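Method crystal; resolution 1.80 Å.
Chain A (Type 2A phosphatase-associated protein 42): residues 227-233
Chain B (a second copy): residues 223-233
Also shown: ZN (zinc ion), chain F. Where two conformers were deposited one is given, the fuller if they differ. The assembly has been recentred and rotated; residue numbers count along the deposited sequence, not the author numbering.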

# COMPACT_ATOMS: atom_id res chain seq x y z
N GLU A 227 6.89 3.05 3.96
CA GLU A 227 5.82 3.98 4.21
C GLU A 227 4.67 3.35 5.01
O GLU A 227 4.13 3.98 5.93
CB GLU A 227 5.34 4.54 2.91
CG GLU A 227 6.32 5.48 2.24
CD GLU A 227 5.85 5.92 0.85
OE1 GLU A 227 4.66 6.28 0.69
OE2 GLU A 227 6.68 5.89 -0.08
N MSE A 228 4.33 2.10 4.72
CA MSE A 228 3.24 1.43 5.41
C MSE A 228 3.57 1.19 6.89
O MSE A 228 2.77 1.54 7.72
CB MSE A 228 2.81 0.14 4.70
CG MSE A 228 2.36 0.40 3.31
SE MSE A 228 0.58 1.23 3.29
CE MSE A 228 0.98 3.12 2.97
N LEU A 229 4.74 0.62 7.17
CA LEU A 229 5.20 0.33 8.55
C LEU A 229 5.48 1.57 9.35
O LEU A 229 5.29 1.57 10.59
CB LEU A 229 6.42 -0.57 8.53
CG LEU A 229 6.33 -1.98 7.96
CD1 LEU A 229 7.78 -2.47 7.63
CD2 LEU A 229 5.73 -2.89 8.89
N SER A 230 5.81 2.65 8.66
CA SER A 230 6.03 3.94 9.31
C SER A 230 4.75 4.54 9.86
O SER A 230 4.76 5.18 10.91
CB SER A 230 6.63 4.95 8.34
OG SER A 230 5.63 5.47 7.50
N ASN A 231 3.65 4.36 9.14
CA ASN A 231 2.36 4.97 9.59
C ASN A 231 1.91 4.40 10.90
O ASN A 231 1.24 5.08 11.71
CB ASN A 231 1.32 4.73 8.55
CG ASN A 231 1.45 5.68 7.39
OD1 ASN A 231 1.70 6.88 7.57
ND2 ASN A 231 1.26 5.15 6.17
N PHE A 232 2.22 3.14 11.11
CA PHE A 232 1.90 2.46 12.35
C PHE A 232 2.77 2.86 13.56
O PHE A 232 2.47 2.48 14.69
CB PHE A 232 1.89 0.96 12.10
CG PHE A 232 0.78 0.52 11.22
CD1 PHE A 232 -0.54 0.63 11.65
CD2 PHE A 232 1.02 0.05 9.94
CE1 PHE A 232 -1.59 0.24 10.84
CE2 PHE A 232 -0.02 -0.33 9.13
CZ PHE A 232 -1.32 -0.24 9.58
N LEU A 233 3.83 3.62 13.30
CA LEU A 233 4.66 4.18 14.37
C LEU A 233 4.31 5.64 14.66
O LEU A 233 4.53 6.14 15.78
CB LEU A 233 6.15 4.02 14.05
CG LEU A 233 6.78 2.64 14.28
CD1 LEU A 233 8.19 2.58 13.65
CD2 LEU A 233 6.81 2.22 15.77
N LEU B 223 -8.59 -4.04 6.49
CA LEU B 223 -8.21 -5.42 6.68
C LEU B 223 -6.69 -5.58 6.52
O LEU B 223 -6.05 -6.27 7.32
CB LEU B 223 -8.95 -6.35 5.72
CG LEU B 223 -10.42 -6.69 6.11
CD1 LEU B 223 -11.14 -7.47 5.02
CD2 LEU B 223 -10.52 -7.44 7.44
N PHE B 224 -6.16 -4.93 5.48
CA PHE B 224 -4.69 -4.89 5.25
C PHE B 224 -3.99 -4.34 6.49
O PHE B 224 -3.13 -5.01 7.07
CB PHE B 224 -4.39 -4.05 4.00
CG PHE B 224 -3.01 -3.46 3.98
CD1 PHE B 224 -1.88 -4.27 3.72
CD2 PHE B 224 -2.82 -2.11 4.21
CE1 PHE B 224 -0.63 -3.73 3.73
CE2 PHE B 224 -1.54 -1.55 4.18
CZ PHE B 224 -0.45 -2.37 3.95
N GLU B 225 -4.36 -3.11 6.89
CA GLU B 225 -3.80 -2.52 8.12
C GLU B 225 -4.00 -3.41 9.34
O GLU B 225 -3.15 -3.51 10.19
CB GLU B 225 -4.35 -1.14 8.40
CG GLU B 225 -3.86 -0.09 7.48
CD GLU B 225 -4.61 1.20 7.66
OE1 GLU B 225 -4.93 1.54 8.82
OE2 GLU B 225 -4.88 1.88 6.65
N CYS B 226 -5.12 -4.10 9.38
CA CYS B 226 -5.41 -4.92 10.54
C CYS B 226 -4.53 -6.16 10.53
O CYS B 226 -4.11 -6.61 11.57
CB CYS B 226 -6.87 -5.32 10.59
SG CYS B 226 -7.20 -6.29 12.03
N GLU B 227 -4.23 -6.68 9.33
CA GLU B 227 -3.38 -7.86 9.20
C GLU B 227 -1.91 -7.53 9.51
O GLU B 227 -1.18 -8.35 10.04
CB GLU B 227 -3.51 -8.47 7.79
CG GLU B 227 -4.81 -9.25 7.51
CD GLU B 227 -4.95 -9.64 6.02
OE1 GLU B 227 -5.82 -9.08 5.33
OE2 GLU B 227 -4.18 -10.50 5.53
N MSE B 228 -1.51 -6.31 9.19
CA MSE B 228 -0.17 -5.81 9.40
C MSE B 228 0.08 -5.65 10.87
O MSE B 228 1.11 -6.10 11.40
CB MSE B 228 -0.01 -4.46 8.69
CG MSE B 228 1.26 -3.75 8.97
SE MSE B 228 1.83 -2.92 7.32
CE MSE B 228 1.43 -4.46 6.15
N LEU B 229 -0.87 -5.01 11.55
CA LEU B 229 -0.83 -4.88 12.98
C LEU B 229 -0.73 -6.25 13.65
O LEU B 229 0.10 -6.46 14.54
CB LEU B 229 -2.07 -4.12 13.45
CG LEU B 229 -2.11 -2.62 13.17
CD1 LEU B 229 -3.52 -2.10 13.34
CD2 LEU B 229 -1.14 -1.84 14.07
N SER B 230 -1.56 -7.20 13.20
CA SER B 230 -1.61 -8.55 13.79
C SER B 230 -0.27 -9.29 13.66
O SER B 230 0.14 -10.01 14.58
CB SER B 230 -2.76 -9.36 13.19
OG SER B 230 -4.02 -8.72 13.45
N ASN B 231 0.40 -9.11 12.52
CA ASN B 231 1.75 -9.64 12.32
C ASN B 231 2.72 -9.22 13.40
O ASN B 231 3.39 -10.06 13.94
CB ASN B 231 2.30 -9.22 10.97
CG ASN B 231 1.92 -10.15 9.86
OD1 ASN B 231 1.94 -9.76 8.72
ND2 ASN B 231 1.55 -11.37 10.19
N PHE B 232 2.77 -7.93 13.70
CA PHE B 232 3.57 -7.40 14.81
C PHE B 232 3.52 -8.23 16.10
O PHE B 232 4.44 -8.15 16.91
CB PHE B 232 3.17 -5.96 15.14
CG PHE B 232 3.53 -4.96 14.08
CD1 PHE B 232 2.69 -3.89 13.82
CD2 PHE B 232 4.71 -5.10 13.34
CE1 PHE B 232 3.01 -2.95 12.84
CE2 PHE B 232 5.03 -4.17 12.36
CZ PHE B 232 4.19 -3.10 12.11
N LEU B 233 2.44 -9.00 16.29
CA LEU B 233 2.27 -9.91 17.43
C LEU B 233 2.62 -11.36 17.09
O LEU B 233 3.18 -12.08 17.92
CB LEU B 233 0.83 -9.85 17.98
CG LEU B 233 0.22 -8.51 18.43
CD1 LEU B 233 -1.31 -8.60 18.52
CD2 LEU B 233 0.82 -8.02 19.75
ZN ZN F . -7.28 -8.27 11.25

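The two stretches come from two copies of the same protein and meet almost entirely through apolar side chains. No hydrogen bond crosses between them. The helices cross at 75°, and their axes come no closer than 11.1 Å. That spacing leaves room for large side chains between the backbones. Together the two stretches bury 390 Å².

Phe A232 covers the most surface, with 123 Å² under the other stretch. It lies near the C-terminal end of the chain A stretch, and its CA-to-CB bond points toward chain B. With chi1 at -68° (m), the ring lies against the B helix and touches residues on successive turns. CZ of Phe A232 lies 3.3 Å from CG of Glu B225, which sits at the ring edge, near its plane. CD1 of Phe A232 is 3.5 Å from CD2 of Leu B229, and CE2 of Phe A232 is 3.7 Å from CG of Met B228. A broad, flat ring suits this place because it can touch several neighbours at once. Glu B225 contributes the aliphatic part of its side chain here. OE2 of Glu B225 is hydrogen-bonded to a residue just outside the stretch.

Met B228 is the second centre, with 50 Å² covered. It is a selenomethionine, so selenium stands where methionine has sulfur. Its CA-to-CB bond points toward chain A, and the side chain is buried. The selenium, SE of Met B228, lies 4.8 Å from the centroid of the Phe A232 ring, in an oblique position. The same SE of Met B228 is 4.1 Å from CB of Met A228 and 4.2 Å from CD2 of Leu A229. A long, unbranched, polarizable side chain is well suited to fill space among such different neighbours.

Leu A229 has 46 Å² covered. Its CA-to-CB bond points sideways, but the end of the side chain comes nearer to chain B. Besides Met B228, it meets Phe B232: CD2 of Leu A229 is 3.6 Å from CZ of Phe B232, at the edge of that ring. CB of Phe A232 approaches the same ring edge, 4.1 Å from CE1 of Phe B232. Phe A232 and Phe B232 therefore have different roles. The Phe A232 ring lies against the B helix; in chain B the ring edge meets Leu A229 and the CB of Phe A232.

Met A228, also a selenomethionine, extends the contact to the earlier part of the B stretch. SE of Met A228 is 3.6 Å from CE2 of Phe B224. This SE of Met A228 lies at the edge of the Phe B224 ring, 4.8 Å from its centroid.

The polar residues mostly stay out of the contact. OG of Ser A230 donates to O of Glu A227 at 2.6 Å, and OG of Ser B230 donates to O of Cys B226 at 2.8 Å. The CA-to-CB bond of Cys B226 points away from the chain A stretch, and SG of Cys B226 binds the zinc ion ZN at 2.1 Å.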